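PDB 3HCY: putative two-component sensor histidine kinase protein from Sinorhizobium meliloti, which probably acts as a light-sensing histidine kinase that passes phosphate from ATP to a histidine of a protein, represented here by its GAF domain. Local coordinates for residues 41-45 against 46-50. Residues are numbered along the deposited sequence; the frame is centred on the assembly and turned at random.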
ATOM      1  N   ARG A  41       9.424  -4.367  13.216  1.00 18.36           N
ATOM      2  CA  ARG A  41       9.057  -4.363  14.636  1.00 19.41           C
ATOM      3  C   ARG A  41       8.382  -5.623  15.070  1.00 19.69           C
ATOM      4  O   ARG A  41       7.834  -6.282  14.234  1.00 21.33           O
ATOM      5  CB  ARG A  41       8.103  -3.218  14.924  1.00 19.91           C
ATOM      6  CG  ARG A  41       7.050  -2.882  13.947  1.00 20.30           C
ATOM      7  CD  ARG A  41       6.928  -1.302  13.953  1.00 26.82           C
ATOM      8  NE  ARG A  41       5.730  -0.715  13.306  1.00 29.65           N
ATOM      9  CZ  ARG A  41       5.653   0.479  12.705  1.00 28.79           C
ATOM     10  NH1 ARG A  41       6.701   1.268  12.543  1.00 29.51           N
ATOM     11  NH2 ARG A  41       4.499   0.847  12.192  1.00 29.94           N
ATOM     12  N   GLY A  42       8.379  -6.030  16.326  1.00 19.90           N
ATOM     13  CA  GLY A  42       9.445  -5.996  17.256  1.00 20.45           C
ATOM     14  C   GLY A  42      10.103  -7.385  17.045  1.00 20.90           C
ATOM     15  O   GLY A  42       9.741  -8.363  17.659  1.00 20.67           O
ATOM     16  N   LEU A  43      10.965  -7.455  16.031  1.00 21.61           N
ATOM     17  CA  LEU A  43      12.051  -8.395  15.989  1.00 21.57           C
ATOM     18  C   LEU A  43      13.203  -7.755  16.754  1.00 21.64           C
ATOM     19  O   LEU A  43      13.388  -6.526  16.738  1.00 20.92           O
ATOM     20  CB  LEU A  43      12.513  -8.636  14.533  1.00 21.43           C
ATOM     21  CG  LEU A  43      11.434  -9.259  13.632  1.00 21.25           C
ATOM     22  CD1 LEU A  43      11.950  -9.560  12.231  1.00 18.23           C
ATOM     23  CD2 LEU A  43      10.823 -10.511  14.280  1.00 21.29           C
ATOM     24  N   SER A  44      14.004  -8.603  17.392  1.00 21.34           N
ATOM     25  CA  SER A  44      15.251  -8.140  17.968  1.00 21.00           C
ATOM     26  C   SER A  44      16.348  -8.158  16.868  1.00 21.43           C
ATOM     27  O   SER A  44      16.279  -8.930  15.884  1.00 20.53           O
ATOM     28  CB  SER A  44      15.648  -9.047  19.112  1.00 20.17           C
ATOM     29  OG  SER A  44      16.053 -10.260  18.532  1.00 18.69           O
ATOM     30  N   GLU A  45      17.381  -7.345  17.093  1.00 21.48           N
ATOM     31  CA  GLU A  45      18.589  -7.376  16.285  1.00 21.69           C
ATOM     32  C   GLU A  45      19.265  -8.714  16.349  1.00 21.55           C
ATOM     33  O   GLU A  45      19.725  -9.244  15.350  1.00 21.12           O
ATOM     34  CB  GLU A  45      19.500  -6.304  16.781  1.00 22.17           C
ATOM     35  CG  GLU A  45      18.938  -4.940  16.374  1.00 24.72           C
ATOM     36  CD  GLU A  45      19.670  -3.746  16.968  1.00 29.15           C
ATOM     37  OE1 GLU A  45      20.555  -3.916  17.856  1.00 32.75           O
ATOM     38  OE2 GLU A  45      19.346  -2.617  16.526  1.00 32.14           O
ATOM     39  N   HIS A  46      19.254  -9.315  17.522  1.00 21.92           N
ATOM     40  CA  HIS A  46      19.783 -10.642  17.641  1.00 22.56           C
ATOM     41  C   HIS A  46      19.162 -11.504  16.588  1.00 23.58           C
ATOM     42  O   HIS A  46      19.862 -12.186  15.872  1.00 23.79           O
ATOM     43  CB  HIS A  46      19.486 -11.202  18.994  1.00 22.50           C
ATOM     44  CG  HIS A  46      20.092 -12.542  19.225  1.00 23.85           C
ATOM     45  ND1 HIS A  46      21.422 -12.709  19.565  1.00 25.40           N
ATOM     46  CD2 HIS A  46      19.544 -13.787  19.203  1.00 24.16           C
ATOM     47  CE1 HIS A  46      21.665 -14.003  19.738  1.00 25.55           C
ATOM     48  NE2 HIS A  46      20.546 -14.679  19.514  1.00 22.40           N
ATOM     49  N   TYR A  47      17.836 -11.462  16.472  1.00 24.77           N
ATOM     50  CA  TYR A  47      17.175 -12.268  15.457  1.00 25.27           C
ATOM     51  C   TYR A  47      17.625 -11.840  14.085  1.00 26.20           C
ATOM     52  O   TYR A  47      17.807 -12.658  13.203  1.00 26.57           O
ATOM     53  CB  TYR A  47      15.658 -12.149  15.542  1.00 25.31           C
ATOM     54  CG  TYR A  47      14.898 -12.952  14.463  1.00 25.71           C
ATOM     55  CD1 TYR A  47      14.305 -12.317  13.387  1.00 24.52           C
ATOM     56  CD2 TYR A  47      14.766 -14.339  14.535  1.00 24.77           C
ATOM     57  CE1 TYR A  47      13.613 -13.033  12.416  1.00 23.56           C
ATOM     58  CE2 TYR A  47      14.062 -15.053  13.552  1.00 24.22           C
ATOM     59  CZ  TYR A  47      13.494 -14.382  12.496  1.00 22.35           C
ATOM     60  OH  TYR A  47      12.808 -15.055  11.491  1.00 20.32           O
ATOM     61  N   GLN A  48      17.775 -10.549  13.894  1.00 26.99           N
ATOM     62  CA  GLN A  48      17.988 -10.049  12.554  1.00 27.87           C
ATOM     63  C   GLN A  48      19.349 -10.494  12.017  1.00 28.71           C
ATOM     64  O   GLN A  48      19.434 -10.975  10.874  1.00 28.32           O
ATOM     65  CB  GLN A  48      17.798  -8.516  12.519  1.00 27.91           C
ATOM     66  CG  GLN A  48      16.356  -8.122  12.786  1.00 27.88           C
ATOM     67  CD  GLN A  48      16.106  -6.667  12.838  1.00 27.17           C
ATOM     68  OE1 GLN A  48      17.010  -5.885  13.129  1.00 29.14           O
ATOM     69  NE2 GLN A  48      14.885  -6.277  12.584  1.00 27.42           N
ATOM     70  N   ARG A  49      20.386 -10.381  12.864  1.00 29.48           N
ATOM     71  CA  ARG A  49      21.726 -10.856  12.541  1.00 30.10           C
ATOM     72  C   ARG A  49      21.686 -12.352  12.322  1.00 30.61           C
ATOM     73  O   ARG A  49      22.291 -12.882  11.412  1.00 30.64           O
ATOM     74  CB  ARG A  49      22.674 -10.558  13.682  1.00 30.23           C
ATOM     75  CG  ARG A  49      23.020  -9.074  13.934  1.00 33.30           C
ATOM     76  CD  ARG A  49      24.251  -8.926  14.915  1.00 39.16           C
ATOM     77  NE  ARG A  49      23.996  -9.475  16.282  1.00 43.64           N
ATOM     78  CZ  ARG A  49      23.418  -8.821  17.313  1.00 45.85           C
ATOM     79  NH1 ARG A  49      23.014  -7.541  17.224  1.00 46.92           N
ATOM     80  NH2 ARG A  49      23.248  -9.459  18.460  1.00 46.06           N
ATOM     81  N   ALA A  50      20.919 -13.016  13.170  1.00 32.45           N
ATOM     82  CA  ALA A  50      20.777 -14.459  13.180  1.00 33.72           C
ATOM     83  C   ALA A  50      20.377 -15.011  11.845  1.00 35.60           C
ATOM     84  O   ALA A  50      20.924 -15.999  11.398  1.00 35.92           O
ATOM     85  CB  ALA A  50      19.742 -14.867  14.201  1.00 32.85           C
TER
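Two partners grip OG of S44: it accepts from the backbone N of Y47 at 3.0 Å, with an N-H...O angle of 162°, and it is also hydrogen-bonded to OE1 of E88 in helix 79-88. The first bond identifies S44 as the N-cap of helix 45-50, the short helix that follows strand 35-41 of the GAF domain's antiparallel sheet. The cap depends on the serine torsion: with chi1 at 72°, OG is tucked back over the serine's own backbone and faces the helix's first turn. The carbonyl O of S44 then receives N of Q48 at 3.0 Å, a bent bond of 139°, and one residue on, N of R49 donates to O of E45, nearly straight along the carbonyl.

Apolar contact continues the cap on the side of the sheet. CD1 of L43 lies 3.8 Å from CD1 of Y47, and its CD2 also comes near CD1 and CE1 of that ring, L43 and Y47 crossing at a slant. Both side chains rest on F37 and Y111, while Y47, the buried member, also meets I85, so the start of the helix packs against both the sheet and helix 79-88.

On the outer side the charges of E45 and R49 are near but not bridged, with OE1 and NH1 4.4 Å apart. R49, bent at chi3, instead lays one guanidinium face over the E45 backbone, bringing NH1 to 3.8 Å from CB of E45.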